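Local structure of 4-oxalocrotonate decarboxylase NahK (Pseudomonas putida, 5D2K) at residues Thr121-His126 with His230-Gly234; Gly67-Gly71 with Met219-Leu224; Leu132-Ile136 with His212-Ala218; Glu116-Lys122 with Ile139-Thr145. The protein catalyses the metal-assisted decarboxylation of (3E)-2-oxohex-3-enedioate (4-oxalocrotonate) to 2-oxopent-4-enoate and carbon dioxide, a reaction of naphthalene degradation. The protein carries 1 engineered substitution. Residues are numbered along the deposited sequence.

Interaction 1. Residues Thr121-His126 with His230-Gly234. With EDO (1,2-ethanediol), chain G.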
loop_
_atom_site.group_PDB
_atom_site.type_symbol
_atom_site.label_atom_id
_atom_site.label_comp_id
_atom_site.label_asym_id
_atom_site.label_seq_id
_atom_site.Cartn_x
_atom_site.Cartn_y
_atom_site.Cartn_z
ATOM N N THR A 121 -8.040 13.180 0.797
ATOM C CA THR A 121 -9.300 13.636 0.218
ATOM C C THR A 121 -10.000 14.641 1.126
ATOM O O THR A 121 -9.744 14.674 2.328
ATOM C CB THR A 121 -10.266 12.466 -0.045
ATOM O OG1 THR A 121 -10.717 11.908 1.204
ATOM C CG2 THR A 121 -9.583 11.384 -0.877
ATOM N N LYS A 122 -10.896 15.442 0.546
ATOM C CA LYS A 122 -11.705 16.382 1.340
ATOM C C LYS A 122 -13.211 16.244 1.098
ATOM O O LYS A 122 -13.993 17.060 1.576
ATOM C CB LYS A 122 -11.273 17.833 1.077
ATOM C CG LYS A 122 -11.266 18.257 -0.386
ATOM C CD LYS A 122 -10.869 19.726 -0.499
ATOM C CE LYS A 122 -10.728 20.156 -1.941
ATOM N NZ LYS A 122 -10.462 21.627 -2.018
ATOM N N ALA A 123 -13.603 15.213 0.357
ATOM C CA ALA A 123 -15.009 14.901 0.118
ATOM C C ALA A 123 -15.143 13.405 -0.070
ATOM O O ALA A 123 -14.210 12.770 -0.547
ATOM C CB ALA A 123 -15.527 15.640 -1.108
ATOM N N PRO A 124 -16.291 12.826 0.311
ATOM C CA PRO A 124 -16.413 11.375 0.141
ATOM C C PRO A 124 -16.427 10.933 -1.316
ATOM O O PRO A 124 -16.897 11.665 -2.202
ATOM C CB PRO A 124 -17.749 11.038 0.814
ATOM C CG PRO A 124 -18.476 12.330 0.950
ATOM C CD PRO A 124 -17.488 13.441 0.912
ATOM N N LEU A 125 -15.884 9.744 -1.556
ATOM C CA LEU A 125 -15.922 9.147 -2.880
ATOM C C LEU A 125 -16.579 7.776 -2.838
ATOM O O LEU A 125 -16.214 6.922 -2.016
ATOM C CB LEU A 125 -14.509 9.042 -3.463
ATOM C CG LEU A 125 -13.845 10.357 -3.840
ATOM C CD1 LEU A 125 -12.362 10.135 -4.072
ATOM C CD2 LEU A 125 -14.487 10.928 -5.095
ATOM N N HIS A 126 -17.530 7.571 -3.749
ATOM C CA HIS A 126 -18.312 6.337 -3.831
ATOM C C HIS A 126 -18.235 5.689 -5.210
ATOM O O HIS A 126 -18.271 6.369 -6.234
ATOM C CB HIS A 126 -19.793 6.605 -3.523
ATOM C CG HIS A 126 -20.063 7.115 -2.141
ATOM N ND1 HIS A 126 -20.547 6.309 -1.135
ATOM C CD2 HIS A 126 -19.944 8.353 -1.603
ATOM C CE1 HIS A 126 -20.711 7.024 -0.038
ATOM N NE2 HIS A 126 -20.349 8.267 -0.293
ATOM N N HIS A 230 -16.930 2.779 1.149
ATOM C CA HIS A 230 -16.515 3.913 0.322
ATOM C C HIS A 230 -15.300 4.611 0.929
ATOM O O HIS A 230 -14.760 4.166 1.947
ATOM C CB HIS A 230 -17.667 4.910 0.138
ATOM C CG HIS A 230 -18.015 5.673 1.378
ATOM N ND1 HIS A 230 -18.815 5.146 2.372
ATOM C CD2 HIS A 230 -17.673 6.918 1.787
ATOM C CE1 HIS A 230 -18.953 6.040 3.336
ATOM N NE2 HIS A 230 -18.269 7.123 3.008
ATOM N N ILE A 231 -14.854 5.688 0.288
ATOM C CA ILE A 231 -13.747 6.468 0.819
ATOM C C ILE A 231 -14.270 7.700 1.535
ATOM O O ILE A 231 -14.738 8.632 0.892
ATOM C CB ILE A 231 -12.785 6.927 -0.297
ATOM C CG1 ILE A 231 -12.430 5.768 -1.235
ATOM C CG2 ILE A 231 -11.524 7.542 0.309
ATOM C CD1 ILE A 231 -11.602 6.222 -2.448
ATOM N N PRO A 232 -14.212 7.716 2.872
ATOM C CA PRO A 232 -14.678 8.920 3.575
ATOM C C PRO A 232 -13.816 10.152 3.285
ATOM O O PRO A 232 -12.638 10.032 2.930
ATOM C CB PRO A 232 -14.579 8.519 5.057
ATOM C CG PRO A 232 -14.575 7.015 5.051
ATOM C CD PRO A 232 -13.829 6.640 3.805
ATOM N N ALA A 233 -14.403 11.336 3.413
ATOM C CA ALA A 233 -13.614 12.561 3.371
ATOM C C ALA A 233 -12.505 12.485 4.403
ATOM O O ALA A 233 -12.708 11.970 5.508
ATOM C CB ALA A 233 -14.493 13.774 3.632
ATOM N N GLY A 234 -11.334 12.994 4.036
ATOM C CA GLY A 234 -10.212 13.068 4.954
ATOM C C GLY A 234 -9.329 11.839 4.958
ATOM O O GLY A 234 -8.510 11.669 5.858
HETATM C C1 EDO G . -21.341 1.719 -1.957
HETATM O O1 EDO G . -21.926 1.543 -3.252
HETATM C C2 EDO G . -20.853 3.152 -1.845
HETATM O O2 EDO G . -21.568 3.836 -0.811
HETATM O O HOH W 1 -12.718 10.478 -0.156
#
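Two straight hydrogen bonds, Leu125 N to Ile231 O and Ile231 N to Leu125 O, both 2.9 Å, tie the loops into one antiparallel hydrogen-bonded pair. At the other end Gly234 N gives weak bonds to Thr121 O (2.9 Å) and Thr121 OG1 (3.1 Å); with phi 89° its backbone would jam a CB against the preceding carbonyl, so glycine suits this position. Between these ends, where Ala123 and Ala233 form the closest CA pair (4.2 Å), water 1 bridges Thr121 OG1 (2.8 Å), Ala123 O (2.8 Å) and Ile231 O (2.9 Å). The rings of His126 and His230 form an offset stack (centroids 4.1 Å apart, planes at 16°), while His126 ND1 is hydrogen-bonded to ethanediol O2 (2.7 Å). Pro124 CD rests on Ala233 CB at 4.1 Å. Leu125 CB meets Ile231 CD1 at 4.2 Å, and both side chains turn inward to helix 213-225. This is an isolated antiparallel bridge between two loops, continuing the pairing of strands 112-121 and 236-238 in the FAH-type domain.

Interaction 2. Residues Gly67-Gly71 with Met219-Leu224; sequences GLKMG and MLANLL. With OOG (2-oxoadipic acid), chain D; EDO (1,2-ethanediol), chain H.
Met70, Leu220 and Leu68 carry this contact, in which the extended strand 67-71 crosses helix 219-224. The short axes approach to 9.9 Å at a crossing angle of 102°, and the closest CA pair is Met70 with Leu220 at 6.9 Å. No hydrogen bond joins the segments; the packing is wholly apolar. Met70, with all three chi angles in m, folds its flexible thioether along the helix: its SD lies 3.7 Å from Leu220 CB, while its CE reaches Met219 SD at 3.9 Å and Leu223 CD1 at 4.0 Å. Leu220 (t, p) points at the strand and brings CD2 to 4.0 Å from Leu68 CD1. Leu68 (m, t), two residues before Met70 and so on the same strand face, also sets CD1 4.0 Å from Leu224 CD1. Strand alternation sends Lys69 the other way, where its NZ donates to O5 of 2-oxoadipic acid at 2.7 Å and forms a salt bridge with Glu147. The backbone of Met70 and Gly71 also lines this pocket: Gly71 CA lies 3.6 Å from ligand C5, where a CB would clash. The arrangement is a helix laid across the sheet that lines the active site of this FAH-family enzyme.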
loop_
_atom_site.group_PDB
_atom_site.type_symbol
_atom_site.label_atom_id
_atom_site.label_comp_id
_atom_site.label_asym_id
_atom_site.label_seq_id
_atom_site.Cartn_x
_atom_site.Cartn_y
_atom_site.Cartn_z
ATOM N N GLY A 67 -5.196 5.385 6.887
ATOM C CA GLY A 67 -5.319 5.471 5.441
ATOM C C GLY A 67 -5.520 4.148 4.735
ATOM O O GLY A 67 -5.693 3.117 5.368
ATOM N N LEU A 68 -5.499 4.195 3.408
ATOM C CA LEU A 68 -5.633 3.020 2.561
ATOM C C LEU A 68 -4.507 3.022 1.529
ATOM O O LEU A 68 -3.955 4.085 1.232
ATOM C CB LEU A 68 -6.990 3.006 1.842
ATOM C CG LEU A 68 -8.235 2.996 2.718
ATOM C CD1 LEU A 68 -9.473 3.262 1.862
ATOM C CD2 LEU A 68 -8.352 1.683 3.489
ATOM N N LYS A 69 -4.161 1.852 0.991
ATOM C CA LYS A 69 -3.195 1.787 -0.108
ATOM C C LYS A 69 -3.737 0.963 -1.266
ATOM O O LYS A 69 -4.522 0.038 -1.083
ATOM C CB LYS A 69 -1.819 1.238 0.341
ATOM C CG LYS A 69 -1.803 -0.020 1.222
ATOM C CD LYS A 69 -1.718 -1.334 0.444
ATOM C CE LYS A 69 -0.476 -1.436 -0.439
ATOM N NZ LYS A 69 0.768 -2.076 0.143
ATOM N N MET A 70 -3.351 1.360 -2.469
ATOM C CA MET A 70 -3.578 0.559 -3.666
ATOM C C MET A 70 -2.283 -0.119 -4.051
ATOM O O MET A 70 -1.204 0.495 -3.971
ATOM C CB MET A 70 -4.092 1.428 -4.809
ATOM C CG MET A 70 -5.558 1.807 -4.651
ATOM S SD MET A 70 -6.670 0.433 -4.972
ATOM C CE MET A 70 -6.406 0.205 -6.720
ATOM N N GLY A 71 -2.382 -1.379 -4.457
ATOM C CA GLY A 71 -1.212 -2.130 -4.866
ATOM C C GLY A 71 -1.368 -2.760 -6.232
ATOM O O GLY A 71 -2.494 -3.000 -6.693
ATOM N N MET A 219 -10.350 3.695 -8.910
ATOM C CA MET A 219 -10.419 2.245 -8.826
ATOM C C MET A 219 -10.645 1.784 -7.385
ATOM O O MET A 219 -11.420 0.861 -7.144
ATOM C CB MET A 219 -9.157 1.604 -9.390
ATOM C CG MET A 219 -9.233 0.099 -9.399
ATOM S SD MET A 219 -7.834 -0.671 -10.206
ATOM C CE MET A 219 -8.122 -0.135 -11.892
ATOM N N LEU A 220 -9.980 2.430 -6.430
ATOM C CA LEU A 220 -10.177 2.088 -5.025
ATOM C C LEU A 220 -11.642 2.275 -4.619
ATOM O O LEU A 220 -12.212 1.415 -3.940
ATOM C CB LEU A 220 -9.254 2.928 -4.131
ATOM C CG LEU A 220 -9.409 2.808 -2.612
ATOM C CD1 LEU A 220 -9.120 1.375 -2.156
ATOM C CD2 LEU A 220 -8.473 3.782 -1.924
ATOM N N ALA A 221 -12.256 3.376 -5.036
ATOM C CA ALA A 221 -13.662 3.602 -4.720
ATOM C C ALA A 221 -14.513 2.468 -5.275
ATOM O O ALA A 221 -15.418 1.958 -4.597
ATOM C CB ALA A 221 -14.141 4.966 -5.266
ATOM N N ASN A 222 -14.206 2.059 -6.499
ATOM C CA ASN A 222 -14.984 1.001 -7.139
ATOM C C ASN A 222 -14.785 -0.357 -6.461
ATOM O O ASN A 222 -15.750 -1.100 -6.268
ATOM C CB ASN A 222 -14.645 0.948 -8.628
ATOM C CG ASN A 222 -15.158 2.181 -9.361
ATOM O OD1 ASN A 222 -16.149 2.778 -8.941
ATOM N ND2 ASN A 222 -14.477 2.576 -10.434
ATOM N N LEU A 223 -13.554 -0.656 -6.051
ATOM C CA LEU A 223 -13.289 -1.909 -5.339
ATOM C C LEU A 223 -14.011 -1.943 -3.990
ATOM O O LEU A 223 -14.592 -2.969 -3.598
ATOM C CB LEU A 223 -11.780 -2.106 -5.140
ATOM C CG LEU A 223 -10.994 -2.413 -6.415
ATOM C CD1 LEU A 223 -9.491 -2.353 -6.175
ATOM C CD2 LEU A 223 -11.401 -3.790 -6.935
ATOM N N LEU A 224 -13.982 -0.822 -3.276
ATOM C CA LEU A 224 -14.614 -0.746 -1.967
ATOM C C LEU A 224 -16.122 -0.910 -2.096
ATOM O O LEU A 224 -16.746 -1.527 -1.240
ATOM C CB LEU A 224 -14.270 0.579 -1.271
ATOM C CG LEU A 224 -12.843 0.704 -0.734
ATOM C CD1 LEU A 224 -12.576 2.157 -0.352
ATOM C CD2 LEU A 224 -12.631 -0.199 0.476
HETATM C C2 OOG D . 2.048 -6.154 -2.672
HETATM C C3 OOG D . 2.038 -4.664 -2.373
HETATM C C4 OOG D . 1.802 -3.864 -3.637
HETATM C C6 OOG D . 2.276 -1.484 -4.593
HETATM O O4 OOG D . 2.462 -0.261 -4.394
HETATM O O3 OOG D . 2.317 -1.960 -5.756
HETATM C C5 OOG D . 2.020 -2.385 -3.410
HETATM C C1 OOG D . 3.473 -6.639 -2.847
HETATM O O1 OOG D . 3.969 -7.489 -2.052
HETATM O O2 OOG D . 4.161 -6.193 -3.803
HETATM O O5 OOG D . 1.997 -1.879 -2.309
HETATM C C1 EDO H . -13.408 -6.060 -2.562
HETATM O O1 EDO H . -13.656 -4.800 -1.901
HETATM C C2 EDO H . -12.771 -5.847 -3.935
HETATM O O2 EDO H . -12.920 -7.037 -4.731
#

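Interaction 3. Residues Leu132-Ile136 with His212-Ala218; sequences LGDVI and HPLSSVA
No hydrogen bond crosses between the segments; those within each set its shape. His212, extended at -170/127, is the N-cap of helix 213-218: its ND1 accepts from Leu214 N at 3.1 Å, and Pro213, lacking an amide proton to satisfy, suits the first turn. Ala218 N to Leu214 O (3.1 Å) continues the helix. Residues 132-135 make one weakly bonded turn, Val135 N to Leu132 O at 3.1 Å. Between the segments contact is by packing alone, with Leu132 and Ser215 closest at 5.5 Å between CA atoms. Leu132 (t, p) reaches across the first turn, its CD1 3.5 Å from Leu214 CB and 3.7 Å from Ser215 OG. Val135 (t) is the buried wedge: CG1 lies 3.6 Å from Val217 CG1 and 4.1 Å from Leu214 CD2, while CG2 meets Ala218 CB at 3.7 Å, and the small alanine lets the turn come close. A capped helix start thus packs against a helical turn from the connection between strands 112-121 and 139-149, partly buried in the FAH-type domain.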
loop_
_atom_site.group_PDB
_atom_site.type_symbol
_atom_site.label_atom_id
_atom_site.label_comp_id
_atom_site.label_asym_id
_atom_site.label_seq_id
_atom_site.Cartn_x
_atom_site.Cartn_y
_atom_site.Cartn_z
ATOM N N LEU A 132 -12.363 9.027 -13.300
ATOM C CA LEU A 132 -11.328 10.025 -13.075
ATOM C C LEU A 132 -11.911 11.411 -12.764
ATOM O O LEU A 132 -11.505 12.075 -11.809
ATOM C CB LEU A 132 -10.416 10.072 -14.309
ATOM C CG LEU A 132 -9.131 10.889 -14.252
ATOM C CD1 LEU A 132 -8.307 10.476 -13.055
ATOM C CD2 LEU A 132 -8.341 10.679 -15.526
ATOM N N GLY A 133 -12.886 11.850 -13.558
ATOM C CA GLY A 133 -13.510 13.143 -13.326
ATOM C C GLY A 133 -14.246 13.306 -12.003
ATOM O O GLY A 133 -14.447 14.425 -11.544
ATOM N N ASP A 134 -14.657 12.193 -11.399
ATOM C CA ASP A 134 -15.345 12.206 -10.110
ATOM C C ASP A 134 -14.382 12.449 -8.950
ATOM O O ASP A 134 -14.786 12.879 -7.876
ATOM C CB ASP A 134 -16.074 10.872 -9.880
ATOM C CG ASP A 134 -17.223 10.652 -10.851
ATOM O OD1 ASP A 134 -18.101 11.535 -10.945
ATOM O OD2 ASP A 134 -17.259 9.588 -11.509
ATOM N N VAL A 135 -13.108 12.147 -9.175
ATOM C CA VAL A 135 -12.105 12.142 -8.113
ATOM C C VAL A 135 -11.482 13.518 -7.900
ATOM O O VAL A 135 -11.100 13.882 -6.791
ATOM C CB VAL A 135 -10.980 11.109 -8.440
ATOM C CG1 VAL A 135 -9.767 11.267 -7.527
ATOM C CG2 VAL A 135 -11.531 9.680 -8.380
ATOM N N ILE A 136 -11.373 14.291 -8.979
ATOM C CA ILE A 136 -10.488 15.456 -8.991
ATOM C C ILE A 136 -10.786 16.453 -7.875
ATOM O O ILE A 136 -9.899 16.797 -7.101
ATOM C CB ILE A 136 -10.542 16.170 -10.359
ATOM C CG1 ILE A 136 -10.108 15.194 -11.462
ATOM C CG2 ILE A 136 -9.659 17.404 -10.347
ATOM C CD1 ILE A 136 -10.494 15.659 -12.881
ATOM N N HIS A 212 -2.529 7.331 -14.576
ATOM C CA HIS A 212 -2.701 8.547 -13.785
ATOM C C HIS A 212 -2.966 8.142 -12.339
ATOM O O HIS A 212 -3.876 7.366 -12.100
ATOM C CB HIS A 212 -3.879 9.388 -14.294
ATOM C CG HIS A 212 -3.810 10.818 -13.877
ATOM N ND1 HIS A 212 -3.904 11.224 -12.560
ATOM C CD2 HIS A 212 -3.642 11.948 -14.608
ATOM C CE1 HIS A 212 -3.791 12.540 -12.502
ATOM N NE2 HIS A 212 -3.621 12.999 -13.730
ATOM N N PRO A 213 -2.191 8.672 -11.371
ATOM C CA PRO A 213 -2.460 8.251 -9.984
ATOM C C PRO A 213 -3.918 8.449 -9.519
ATOM O O PRO A 213 -4.418 7.680 -8.684
ATOM C CB PRO A 213 -1.491 9.126 -9.174
ATOM C CG PRO A 213 -0.307 9.263 -10.087
ATOM C CD PRO A 213 -0.954 9.474 -11.465
ATOM N N LEU A 214 -4.610 9.444 -10.066
ATOM C CA LEU A 214 -5.998 9.657 -9.655
ATOM C C LEU A 214 -6.914 8.529 -10.167
ATOM O O LEU A 214 -7.983 8.288 -9.599
ATOM C CB LEU A 214 -6.488 11.029 -10.127
ATOM C CG LEU A 214 -5.800 12.227 -9.472
ATOM C CD1 LEU A 214 -6.478 13.528 -9.872
ATOM C CD2 LEU A 214 -5.766 12.076 -7.940
ATOM N N SER A 215 -6.491 7.809 -11.211
ATOM C CA SER A 215 -7.268 6.650 -11.669
ATOM C C SER A 215 -7.215 5.528 -10.644
ATOM O O SER A 215 -8.133 4.718 -10.540
ATOM C CB SER A 215 -6.764 6.142 -13.026
ATOM O OG SER A 215 -7.045 7.094 -14.053
ATOM N N SER A 216 -6.121 5.476 -9.891
ATOM C CA SER A 216 -6.003 4.519 -8.808
ATOM C C SER A 216 -7.019 4.807 -7.699
ATOM O O SER A 216 -7.603 3.880 -7.117
ATOM C CB SER A 216 -4.576 4.550 -8.258
ATOM O OG SER A 216 -4.409 3.549 -7.269
ATOM N N VAL A 217 -7.217 6.092 -7.405
ATOM C CA VAL A 217 -8.205 6.528 -6.426
ATOM C C VAL A 217 -9.616 6.124 -6.889
ATOM O O VAL A 217 -10.417 5.622 -6.098
ATOM C CB VAL A 217 -8.139 8.059 -6.181
ATOM C CG1 VAL A 217 -9.236 8.504 -5.204
ATOM C CG2 VAL A 217 -6.768 8.464 -5.650
ATOM N N ALA A 218 -9.921 6.346 -8.166
ATOM C CA ALA A 218 -11.227 5.947 -8.701
ATOM C C ALA A 218 -11.400 4.438 -8.576
ATOM O O ALA A 218 -12.454 3.953 -8.155
ATOM C CB ALA A 218 -11.373 6.392 -10.173
#

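Interaction 4. Residues Glu116-Lys122 with Ile139-Thr145. With MG (magnesium ion), chain C.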
loop_
_atom_site.group_PDB
_atom_site.type_symbol
_atom_site.label_atom_id
_atom_site.label_comp_id
_atom_site.label_asym_id
_atom_site.label_seq_id
_atom_site.Cartn_x
_atom_site.Cartn_y
_atom_site.Cartn_z
ATOM N N GLU A 116 6.001 6.264 -4.018
ATOM C CA GLU A 116 4.593 6.497 -4.371
ATOM C C GLU A 116 4.196 7.953 -4.214
ATOM O O GLU A 116 4.922 8.750 -3.616
ATOM C CB GLU A 116 3.656 5.624 -3.510
ATOM C CG GLU A 116 4.138 4.179 -3.383
ATOM C CD GLU A 116 3.087 3.168 -2.978
ATOM O OE1 GLU A 116 1.877 3.472 -2.977
ATOM O OE2 GLU A 116 3.490 2.028 -2.691
ATOM N N ILE A 117 3.038 8.303 -4.760
ATOM C CA ILE A 117 2.452 9.592 -4.443
ATOM C C ILE A 117 1.098 9.335 -3.775
ATOM O O ILE A 117 0.296 8.493 -4.216
ATOM C CB ILE A 117 2.344 10.517 -5.700
ATOM C CG1 ILE A 117 1.935 11.942 -5.301
ATOM C CG2 ILE A 117 1.409 9.946 -6.734
ATOM C CD1 ILE A 117 2.979 12.689 -4.439
ATOM N N SER A 118 0.890 10.007 -2.651
ATOM C CA SER A 118 -0.357 9.860 -1.915
ATOM C C SER A 118 -1.214 11.098 -2.039
ATOM O O SER A 118 -0.719 12.179 -2.367
ATOM C CB SER A 118 -0.093 9.591 -0.434
ATOM O OG SER A 118 0.712 8.450 -0.272
ATOM N N VAL A 119 -2.499 10.926 -1.755
ATOM C CA VAL A 119 -3.431 12.049 -1.694
ATOM C C VAL A 119 -4.188 12.010 -0.381
ATOM O O VAL A 119 -4.313 10.954 0.243
ATOM C CB VAL A 119 -4.457 12.047 -2.870
ATOM C CG1 VAL A 119 -3.740 12.167 -4.207
ATOM C CG2 VAL A 119 -5.344 10.795 -2.829
ATOM N N VAL A 120 -4.661 13.174 0.053
ATOM C CA VAL A 120 -5.636 13.250 1.138
ATOM C C VAL A 120 -6.904 13.829 0.550
ATOM O O VAL A 120 -6.855 14.834 -0.143
ATOM C CB VAL A 120 -5.120 14.112 2.320
ATOM C CG1 VAL A 120 -6.238 14.417 3.307
ATOM C CG2 VAL A 120 -3.997 13.381 3.037
ATOM N N THR A 121 -8.040 13.180 0.797
ATOM C CA THR A 121 -9.300 13.636 0.218
ATOM C C THR A 121 -10.000 14.641 1.126
ATOM O O THR A 121 -9.744 14.674 2.328
ATOM C CB THR A 121 -10.266 12.466 -0.045
ATOM O OG1 THR A 121 -10.717 11.908 1.204
ATOM C CG2 THR A 121 -9.583 11.384 -0.877
ATOM N N LYS A 122 -10.896 15.442 0.546
ATOM C CA LYS A 122 -11.705 16.382 1.340
ATOM C C LYS A 122 -13.211 16.244 1.098
ATOM O O LYS A 122 -13.993 17.060 1.576
ATOM C CB LYS A 122 -11.273 17.833 1.077
ATOM C CG LYS A 122 -11.266 18.257 -0.386
ATOM C CD LYS A 122 -10.869 19.726 -0.499
ATOM C CE LYS A 122 -10.728 20.156 -1.941
ATOM N NZ LYS A 122 -10.462 21.627 -2.018
ATOM N N ILE A 139 -9.851 15.791 -4.127
ATOM C CA ILE A 139 -8.464 15.792 -3.656
ATOM C C ILE A 139 -8.109 17.101 -2.959
ATOM O O ILE A 139 -8.226 18.182 -3.545
ATOM C CB ILE A 139 -7.472 15.563 -4.809
ATOM C CG1 ILE A 139 -7.816 14.268 -5.560
ATOM C CG2 ILE A 139 -6.031 15.519 -4.270
ATOM C CD1 ILE A 139 -7.944 13.044 -4.657
ATOM N N ASP A 140 -7.657 16.994 -1.715
ATOM C CA ASP A 140 -7.261 18.155 -0.915
ATOM C C ASP A 140 -5.821 18.533 -1.230
ATOM O O ASP A 140 -5.540 19.656 -1.652
ATOM C CB ASP A 140 -7.438 17.823 0.577
ATOM C CG ASP A 140 -7.507 19.054 1.464
ATOM O OD1 ASP A 140 -7.212 20.164 0.984
ATOM O OD2 ASP A 140 -7.861 18.886 2.652
ATOM N N TYR A 141 -4.908 17.589 -1.047
ATOM C CA TYR A 141 -3.501 17.829 -1.361
ATOM C C TYR A 141 -2.776 16.500 -1.589
ATOM O O TYR A 141 -3.351 15.419 -1.405
ATOM C CB TYR A 141 -2.824 18.646 -0.249
ATOM C CG TYR A 141 -2.935 18.056 1.145
ATOM C CD1 TYR A 141 -4.060 18.288 1.934
ATOM C CD2 TYR A 141 -1.906 17.292 1.677
ATOM C CE1 TYR A 141 -4.166 17.753 3.213
ATOM C CE2 TYR A 141 -1.998 16.751 2.958
ATOM C CZ TYR A 141 -3.130 16.988 3.715
ATOM O OH TYR A 141 -3.218 16.452 4.980
ATOM N N VAL A 142 -1.521 16.588 -2.014
ATOM C CA VAL A 142 -0.733 15.407 -2.345
ATOM C C VAL A 142 0.469 15.298 -1.403
ATOM O O VAL A 142 0.939 16.314 -0.889
ATOM C CB VAL A 142 -0.273 15.446 -3.813
ATOM C CG1 VAL A 142 -1.470 15.767 -4.719
ATOM C CG2 VAL A 142 0.842 16.464 -3.998
ATOM N N ILE A 143 0.926 14.064 -1.168
ATOM C CA ILE A 143 2.002 13.775 -0.219
ATOM C C ILE A 143 3.002 12.768 -0.779
ATOM O O ILE A 143 2.650 11.606 -0.977
ATOM C CB ILE A 143 1.443 13.205 1.102
ATOM C CG1 ILE A 143 0.516 14.217 1.783
ATOM C CG2 ILE A 143 2.570 12.793 2.039
ATOM C CD1 ILE A 143 -0.161 13.659 3.015
ATOM N N PRO A 144 4.253 13.206 -1.029
ATOM C CA PRO A 144 5.295 12.234 -1.400
ATOM C C PRO A 144 5.426 11.169 -0.318
ATOM O O PRO A 144 5.519 11.521 0.857
ATOM C CB PRO A 144 6.555 13.094 -1.498
ATOM C CG PRO A 144 6.032 14.442 -1.942
ATOM C CD PRO A 144 4.743 14.594 -1.122
ATOM N N THR A 145 5.380 9.895 -0.703
ATOM C CA THR A 145 5.341 8.806 0.271
ATOM C C THR A 145 6.148 7.610 -0.212
ATOM O O THR A 145 5.963 7.148 -1.340
ATOM C CB THR A 145 3.891 8.324 0.536
ATOM O OG1 THR A 145 3.056 9.432 0.879
ATOM C CG2 THR A 145 3.842 7.300 1.674
HETATM MG MG MG C . 2.766 0.178 -2.372
HETATM O O HOH W 2 0.856 1.025 -2.366
HETATM O O HOH W 3 -9.001 16.832 4.012
HETATM O O HOH W 4 -7.190 21.893 -1.309
#
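Strands 116-121 and 139-145 run antiparallel, their axes 4.4 Å apart at closest, and their side chains interlock on both faces of the sheet. On the face of Ile117, Val119, Val142 and Pro144, Ile117 bends over the partner strand so that its CD1 drops between Val142 CB (4.3 Å) and Pro144 CD (4.2 Å). Pro144 belongs to a non-hydrogen-bonded pair, a position that needs no amide proton toward Ile117, so proline is tolerated. Val119 CG2 meets Ile139 CD1 at 3.9 Å, and helix 213-225 covers this apolar surface. On the other face Val120 is the bump: its CB lies over the Tyr141 ring, 4.0 Å from the centroid in a CH-pi contact, while its CG2 touches Ile143 CD1 at 3.8 Å. Further along, small hydroxyls replace bulk: Ser118 OG donates to Thr145 OG1 (2.8 Å), which donates to Ile143 O (2.9 Å). Asp140 and Tyr141 both face Val120, whose O accepts from Asp140 N at 2.8 Å and weakly from Tyr141 N at 3.5 Å. Beyond this bulge the aliphatic part of Lys122 lies along Asp140, CB to CB 3.9 Å. At the opposite end Glu116 leads away from Thr145 and binds magnesium through OE2 at 2.0 Å, alongside Glu114 and Glu147. The two strands form an antiparallel pair with a classic beta bulge, carrying part of the FAH-family metal site.

Overall arrangement
Helix 213-225 joins interactions 2 and 3, its first turns packing under residues 132-136 and its later ones over strand 67-71; Met70 CB lies 3.3 Å from Ser216 OG where the two meet. Interaction 1 continues interaction 4 through the shared Thr121 and Lys122, and packs on the helix by way of Ile231 CG1 to Leu224 CD1 (3.7 Å) and Leu125 CD1 to Val217 CG1 (3.7 Å). The sheet of interaction 4 meets the helix at Val217 CG2 and Val119 CG2, 3.9 Å apart. Interactions 2 and 4 bring the active site its Lys69 and Glu116, whereas the side chain of Val217 in interaction 3 stays about 13 Å from magnesium and from 2-oxoadipic acid.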